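Local coordinates for protein exoribonuclease II, mitochondrial (Candida glabrata, PDB 6F3H) that degrades mitochondrial RNA as the magnesium-binding 3'-to-5' exoribonuclease component of the mitochondrial RNA degradosome, here as an active-site mutant, at residues A620-E625 with H713-K718; K627-Y632 with H709-R714. The protein carries 1 engineered substitution. All blocks are in the same frame, centred on the assembly; numbering follows the deposited sequence.

Interaction 1 of 2, residues A620-E625 with H713-K718; sequences AAFFQE and HRFLKK
Two helices of the RNB domain, 603-625 and 703-716, meet near their C-terminal ends through a pair of phenylalanines, Phe622 and Phe715. The contact is small, burying 78 Å² in all, and it is apolar: no hydrogen bond crosses it. The outer end of the Phe622 ring does the touching, its CZ standing 3.9 Å from CE2 of Phe715, and CE2 of Phe622 lies only a little farther from that same Phe715 atom. The ring planes are nearly perpendicular, at 88°, with centroids 5.9 Å apart, and each ring meets the other obliquely. Both rings reach the gap in the same way. Each has its CG anti to the backbone N (chi1 -172° in Phe622, 177° in Phe715), and the CB of each already points at the opposite helix. Large, flat, apolar side chains suit this place, because they span the gap between helices whose backbones stay well apart. Phe622 also packs on Leu712 and, with Leu716, on Val514 of strand 505-519. Phe715 lies against Asn626.

Beyond the phenylalanines, helix 703-716 finishes in a Schellman motif: Lys718, with positive phi, is the C' residue, and its N bonds to Phe715 O at 2.7 Å. On the first helix, Gln624 NE2 folds back to Ala620 O at 3.0 Å, approaching from above the carbonyl plane, while Gln624 N bonds to the same oxygen. At the surface of the domain, away from the magnesium site, the paired aromatics form a helix-helix contact within the RNB fold.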
loop_
_atom_site.group_PDB
_atom_site.type_symbol
_atom_site.label_atom_id
_atom_site.label_comp_id
_atom_site.label_asym_id
_atom_site.label_seq_id
_atom_site.Cartn_x
_atom_site.Cartn_y
_atom_site.Cartn_z
ATOM N N ALA A 620 -21.776 -0.320 3.947
ATOM C CA ALA A 620 -21.464 -1.028 5.171
ATOM C C ALA A 620 -22.749 -1.493 5.832
ATOM O O ALA A 620 -22.948 -2.691 6.070
ATOM C CB ALA A 620 -20.665 -0.124 6.109
ATOM N N ALA A 621 -23.660 -0.546 6.082
ATOM C CA ALA A 621 -24.928 -0.880 6.716
ATOM C C ALA A 621 -25.661 -1.941 5.921
ATOM O O ALA A 621 -26.167 -2.924 6.477
ATOM C CB ALA A 621 -25.778 0.377 6.848
ATOM N N PHE A 622 -25.675 -1.779 4.609
ATOM C CA PHE A 622 -26.436 -2.661 3.743
ATOM C C PHE A 622 -25.902 -4.085 3.801
ATOM O O PHE A 622 -26.666 -5.038 3.992
ATOM C CB PHE A 622 -26.368 -2.083 2.339
ATOM C CG PHE A 622 -27.251 -2.744 1.342
ATOM C CD1 PHE A 622 -28.602 -2.453 1.291
ATOM C CD2 PHE A 622 -26.711 -3.565 0.369
ATOM C CE1 PHE A 622 -29.408 -3.021 0.320
ATOM C CE2 PHE A 622 -27.507 -4.142 -0.597
ATOM C CZ PHE A 622 -28.854 -3.868 -0.628
ATOM N N PHE A 623 -24.582 -4.245 3.694
ATOM C CA PHE A 623 -24.000 -5.582 3.693
ATOM C C PHE A 623 -24.241 -6.280 5.020
ATOM O O PHE A 623 -24.457 -7.498 5.067
ATOM C CB PHE A 623 -22.505 -5.497 3.394
ATOM C CG PHE A 623 -22.175 -5.659 1.951
ATOM C CD1 PHE A 623 -22.634 -4.758 1.026
ATOM C CD2 PHE A 623 -21.393 -6.702 1.520
ATOM C CE1 PHE A 623 -22.335 -4.901 -0.307
ATOM C CE2 PHE A 623 -21.085 -6.846 0.179
ATOM C CZ PHE A 623 -21.557 -5.941 -0.735
ATOM N N GLN A 624 -24.193 -5.527 6.109
ATOM C CA GLN A 624 -24.376 -6.121 7.419
ATOM C C GLN A 624 -25.825 -6.545 7.635
ATOM O O GLN A 624 -26.096 -7.673 8.069
ATOM C CB GLN A 624 -23.948 -5.120 8.475
ATOM C CG GLN A 624 -22.465 -4.875 8.517
ATOM C CD GLN A 624 -22.116 -3.752 9.473
ATOM O OE1 GLN A 624 -21.755 -3.999 10.625
ATOM N NE2 GLN A 624 -22.241 -2.509 9.011
ATOM N N GLU A 625 -26.773 -5.641 7.338
ATOM C CA GLU A 625 -28.185 -5.933 7.564
ATOM C C GLU A 625 -28.614 -7.130 6.746
ATOM O O GLU A 625 -29.322 -8.008 7.247
ATOM C CB GLU A 625 -29.057 -4.723 7.224
ATOM N N HIS A 713 -24.229 -7.948 -7.567
ATOM C CA HIS A 713 -24.873 -8.582 -8.705
ATOM C C HIS A 713 -25.595 -9.845 -8.291
ATOM O O HIS A 713 -26.755 -10.060 -8.648
ATOM C CB HIS A 713 -23.844 -8.925 -9.757
ATOM C CG HIS A 713 -23.530 -7.788 -10.651
ATOM N ND1 HIS A 713 -23.731 -7.841 -12.012
ATOM C CD2 HIS A 713 -23.034 -6.560 -10.385
ATOM C CE1 HIS A 713 -23.368 -6.693 -12.550
ATOM N NE2 HIS A 713 -22.942 -5.898 -11.586
ATOM N N ARG A 714 -24.934 -10.684 -7.505
ATOM C CA ARG A 714 -25.573 -11.922 -7.097
ATOM C C ARG A 714 -26.808 -11.636 -6.276
ATOM O O ARG A 714 -27.887 -12.171 -6.540
ATOM C CB ARG A 714 -24.593 -12.770 -6.294
ATOM C CG ARG A 714 -23.468 -13.284 -7.127
ATOM C CD ARG A 714 -24.063 -14.007 -8.311
ATOM N NE ARG A 714 -23.085 -14.863 -8.950
ATOM C CZ ARG A 714 -22.735 -16.049 -8.470
ATOM N NH1 ARG A 714 -21.836 -16.785 -9.104
ATOM N NH2 ARG A 714 -23.281 -16.493 -7.348
ATOM N N PHE A 715 -26.681 -10.730 -5.325
ATOM C CA PHE A 715 -27.751 -10.485 -4.376
ATOM C C PHE A 715 -28.954 -9.850 -5.040
ATOM O O PHE A 715 -30.099 -10.266 -4.828
ATOM C CB PHE A 715 -27.234 -9.577 -3.290
ATOM C CG PHE A 715 -28.257 -9.197 -2.313
ATOM C CD1 PHE A 715 -28.718 -10.113 -1.389
ATOM C CD2 PHE A 715 -28.760 -7.920 -2.307
ATOM C CE1 PHE A 715 -29.665 -9.755 -0.461
ATOM C CE2 PHE A 715 -29.699 -7.554 -1.388
ATOM C CZ PHE A 715 -30.156 -8.468 -0.459
ATOM N N LEU A 716 -28.713 -8.804 -5.809
ATOM C CA LEU A 716 -29.816 -8.097 -6.424
ATOM C C LEU A 716 -30.602 -9.002 -7.365
ATOM O O LEU A 716 -31.825 -8.866 -7.465
ATOM C CB LEU A 716 -29.282 -6.874 -7.153
ATOM C CG LEU A 716 -28.504 -5.907 -6.253
ATOM C CD1 LEU A 716 -28.084 -4.671 -7.050
ATOM C CD2 LEU A 716 -29.249 -5.529 -4.969
ATOM N N LYS A 717 -29.933 -9.930 -8.056
ATOM C CA LYS A 717 -30.643 -10.937 -8.840
ATOM C C LYS A 717 -30.940 -12.190 -8.025
ATOM O O LYS A 717 -31.191 -13.250 -8.606
ATOM C CB LYS A 717 -29.880 -11.284 -10.127
ATOM C CG LYS A 717 -29.708 -10.115 -11.110
ATOM C CD LYS A 717 -30.137 -10.487 -12.552
ATOM C CE LYS A 717 -30.309 -9.250 -13.447
ATOM N NZ LYS A 717 -30.120 -9.506 -14.908
ATOM N N LYS A 718 -30.961 -12.053 -6.689
ATOM C CA LYS A 718 -31.328 -13.115 -5.750
ATOM C C LYS A 718 -30.678 -14.444 -6.112
ATOM O O LYS A 718 -31.252 -15.514 -5.892
ATOM C CB LYS A 718 -32.837 -13.257 -5.673
ATOM C CG LYS A 718 -33.523 -12.019 -5.173
ATOM C CD LYS A 718 -33.699 -12.131 -3.668
ATOM C CE LYS A 718 -34.913 -11.345 -3.190
ATOM N NZ LYS A 718 -35.915 -12.207 -2.457
#

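Interaction 2 of 2, residues K627-Y632 with H709-R714; sequences KIPGVY and HLQLHR
The loop that leads from helix 603-625 to strand 632-634 in the RNB domain lies along helix 703-716, where Ile628 and Pro629 meet Gln711. Ile628 puts its CG2 methyl 4.0 Å from CB of Gln711; with CG2 anti to the backbone N, this is the branch that meets Gln711, and the two side chains run past each other in opposite directions. An apolar branched residue suits this buried spot, for it also packs on Phe623 and Phe715. Pro629 crosses the Gln711 side chain at about a right angle, while its carbonyl O lies 3.5 Å from CG of Gln711. The glutamine chain is bent at chi2 (-68°), which turns its amide end toward this carbonyl. On its other contacts, Pro629 packs against Gln725 and Leu728 of helix 725-761, and its ring stiffens the loop backbone there.

Just upstream, Lys627, with positive phi, is the C' residue of the Schellman motif that closes helix 603-625. Farther on, Val631 N is hydrogen-bonded to Asn708 OD1, again on helix 703-716. Here a Schellman-terminated helix passes into an extended connection that packs on a neighbouring helix of the RNB fold.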
loop_
_atom_site.group_PDB
_atom_site.type_symbol
_atom_site.label_atom_id
_atom_site.label_comp_id
_atom_site.label_asym_id
_atom_site.label_seq_id
_atom_site.Cartn_x
_atom_site.Cartn_y
_atom_site.Cartn_z
ATOM N N LYS A 627 -26.589 -9.479 5.786
ATOM C CA LYS A 627 -25.671 -10.584 6.067
ATOM C C LYS A 627 -24.904 -10.971 4.803
ATOM O O LYS A 627 -24.930 -12.120 4.355
ATOM C CB LYS A 627 -26.420 -11.784 6.663
ATOM N N ILE A 628 -24.252 -9.983 4.205
ATOM C CA ILE A 628 -23.452 -10.166 2.993
ATOM C C ILE A 628 -21.973 -10.112 3.358
ATOM O O ILE A 628 -21.556 -9.230 4.128
ATOM C CB ILE A 628 -23.773 -9.130 1.895
ATOM C CG1 ILE A 628 -25.275 -8.961 1.730
ATOM C CG2 ILE A 628 -23.190 -9.571 0.536
ATOM C CD1 ILE A 628 -25.650 -7.989 0.627
ATOM N N PRO A 629 -21.174 -11.062 2.880
ATOM C CA PRO A 629 -19.721 -10.968 3.025
ATOM C C PRO A 629 -19.161 -9.851 2.161
ATOM O O PRO A 629 -19.359 -9.830 0.941
ATOM C CB PRO A 629 -19.239 -12.339 2.532
ATOM C CG PRO A 629 -20.423 -13.223 2.628
ATOM C CD PRO A 629 -21.596 -12.366 2.351
ATOM N N GLY A 630 -18.413 -8.952 2.798
ATOM C CA GLY A 630 -17.806 -7.845 2.091
ATOM C C GLY A 630 -16.424 -7.541 2.636
ATOM O O GLY A 630 -16.073 -7.931 3.747
ATOM N N VAL A 631 -15.671 -6.787 1.843
ATOM C CA VAL A 631 -14.340 -6.324 2.202
ATOM C C VAL A 631 -14.461 -4.922 2.768
ATOM O O VAL A 631 -14.687 -3.965 2.028
ATOM C CB VAL A 631 -13.414 -6.314 0.990
ATOM C CG1 VAL A 631 -12.020 -5.965 1.437
ATOM C CG2 VAL A 631 -13.492 -7.639 0.275
ATOM N N TYR A 632 -14.229 -4.783 4.056
ATOM C CA TYR A 632 -14.350 -3.490 4.699
ATOM C C TYR A 632 -12.987 -2.842 4.770
ATOM O O TYR A 632 -11.967 -3.480 4.533
ATOM C CB TYR A 632 -14.953 -3.626 6.101
ATOM C CG TYR A 632 -16.272 -4.362 6.112
ATOM C CD1 TYR A 632 -16.333 -5.726 5.855
ATOM C CD2 TYR A 632 -17.467 -3.685 6.350
ATOM C CE1 TYR A 632 -17.542 -6.403 5.843
ATOM C CE2 TYR A 632 -18.693 -4.354 6.336
ATOM C CZ TYR A 632 -18.726 -5.720 6.084
ATOM O OH TYR A 632 -19.921 -6.436 6.069
ATOM N N HIS A 709 -18.890 -5.534 -5.559
ATOM C CA HIS A 709 -19.845 -5.435 -6.662
ATOM C C HIS A 709 -20.379 -6.794 -7.088
ATOM O O HIS A 709 -21.585 -6.934 -7.333
ATOM C CB HIS A 709 -19.215 -4.751 -7.863
ATOM C CG HIS A 709 -19.280 -3.262 -7.795
ATOM N ND1 HIS A 709 -19.301 -2.579 -6.598
ATOM C CD2 HIS A 709 -19.299 -2.322 -8.770
ATOM C CE1 HIS A 709 -19.339 -1.280 -6.837
ATOM N NE2 HIS A 709 -19.339 -1.098 -8.147
ATOM N N LEU A 710 -19.504 -7.800 -7.203
ATOM C CA LEU A 710 -19.973 -9.125 -7.589
ATOM C C LEU A 710 -20.921 -9.679 -6.554
ATOM O O LEU A 710 -21.865 -10.398 -6.892
ATOM C CB LEU A 710 -18.809 -10.075 -7.763
ATOM C CG LEU A 710 -17.778 -9.646 -8.801
ATOM C CD1 LEU A 710 -16.366 -10.042 -8.334
ATOM C CD2 LEU A 710 -18.064 -10.228 -10.171
ATOM N N GLN A 711 -20.701 -9.342 -5.291
ATOM C CA GLN A 711 -21.667 -9.762 -4.296
ATOM C C GLN A 711 -22.995 -9.079 -4.535
ATOM O O GLN A 711 -24.054 -9.685 -4.328
ATOM C CB GLN A 711 -21.143 -9.445 -2.896
ATOM C CG GLN A 711 -19.901 -10.238 -2.512
ATOM C CD GLN A 711 -20.178 -11.725 -2.341
ATOM O OE1 GLN A 711 -20.321 -12.202 -1.221
ATOM N NE2 GLN A 711 -20.289 -12.456 -3.456
ATOM N N LEU A 712 -22.959 -7.839 -5.013
ATOM C CA LEU A 712 -24.196 -7.130 -5.272
ATOM C C LEU A 712 -24.929 -7.731 -6.455
ATOM O O LEU A 712 -26.111 -8.071 -6.348
ATOM C CB LEU A 712 -23.909 -5.651 -5.487
ATOM C CG LEU A 712 -23.630 -4.977 -4.149
ATOM C CD1 LEU A 712 -23.369 -3.503 -4.294
ATOM C CD2 LEU A 712 -24.791 -5.212 -3.235
ATOM N N HIS A 713 -24.229 -7.948 -7.567
ATOM C CA HIS A 713 -24.873 -8.582 -8.705
ATOM C C HIS A 713 -25.595 -9.845 -8.291
ATOM O O HIS A 713 -26.755 -10.060 -8.648
ATOM C CB HIS A 713 -23.844 -8.925 -9.757
ATOM C CG HIS A 713 -23.530 -7.788 -10.651
ATOM N ND1 HIS A 713 -23.731 -7.841 -12.012
ATOM C CD2 HIS A 713 -23.034 -6.560 -10.385
ATOM C CE1 HIS A 713 -23.368 -6.693 -12.550
ATOM N NE2 HIS A 713 -22.942 -5.898 -11.586
ATOM N N ARG A 714 -24.934 -10.684 -7.505
ATOM C CA ARG A 714 -25.573 -11.922 -7.097
ATOM C C ARG A 714 -26.808 -11.636 -6.276
ATOM O O ARG A 714 -27.887 -12.171 -6.540
ATOM C CB ARG A 714 -24.593 -12.770 -6.294
ATOM C CG ARG A 714 -23.468 -13.284 -7.127
ATOM C CD ARG A 714 -24.063 -14.007 -8.311
ATOM N NE ARG A 714 -23.085 -14.863 -8.950
ATOM C CZ ARG A 714 -22.735 -16.049 -8.470
ATOM N NH1 ARG A 714 -21.836 -16.785 -9.104
ATOM N NH2 ARG A 714 -23.281 -16.493 -7.348
#

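Overall arrangement
Interactions 1 and 2 are neighbours, with centres about 6 Å apart, and both use helix 703-716, through segments that overlap at His713 and Arg714, though neither residue makes the contacts. Along the chain, 620-625 comes first, at the end of helix 603-625; 627-632 follows directly as the loop toward strand 632-634, and helix 703-716 returns some 80 residues later to meet both. Phe623 joins the two contacts: its O probably accepts a hydrogen bond from Ile628 N at 2.6 Å, while its ring packs on Gly630 and Leu712. One helix therefore holds a helix end and the loop leaving it, from the surface inward, within the RNB domain and away from the magnesium site.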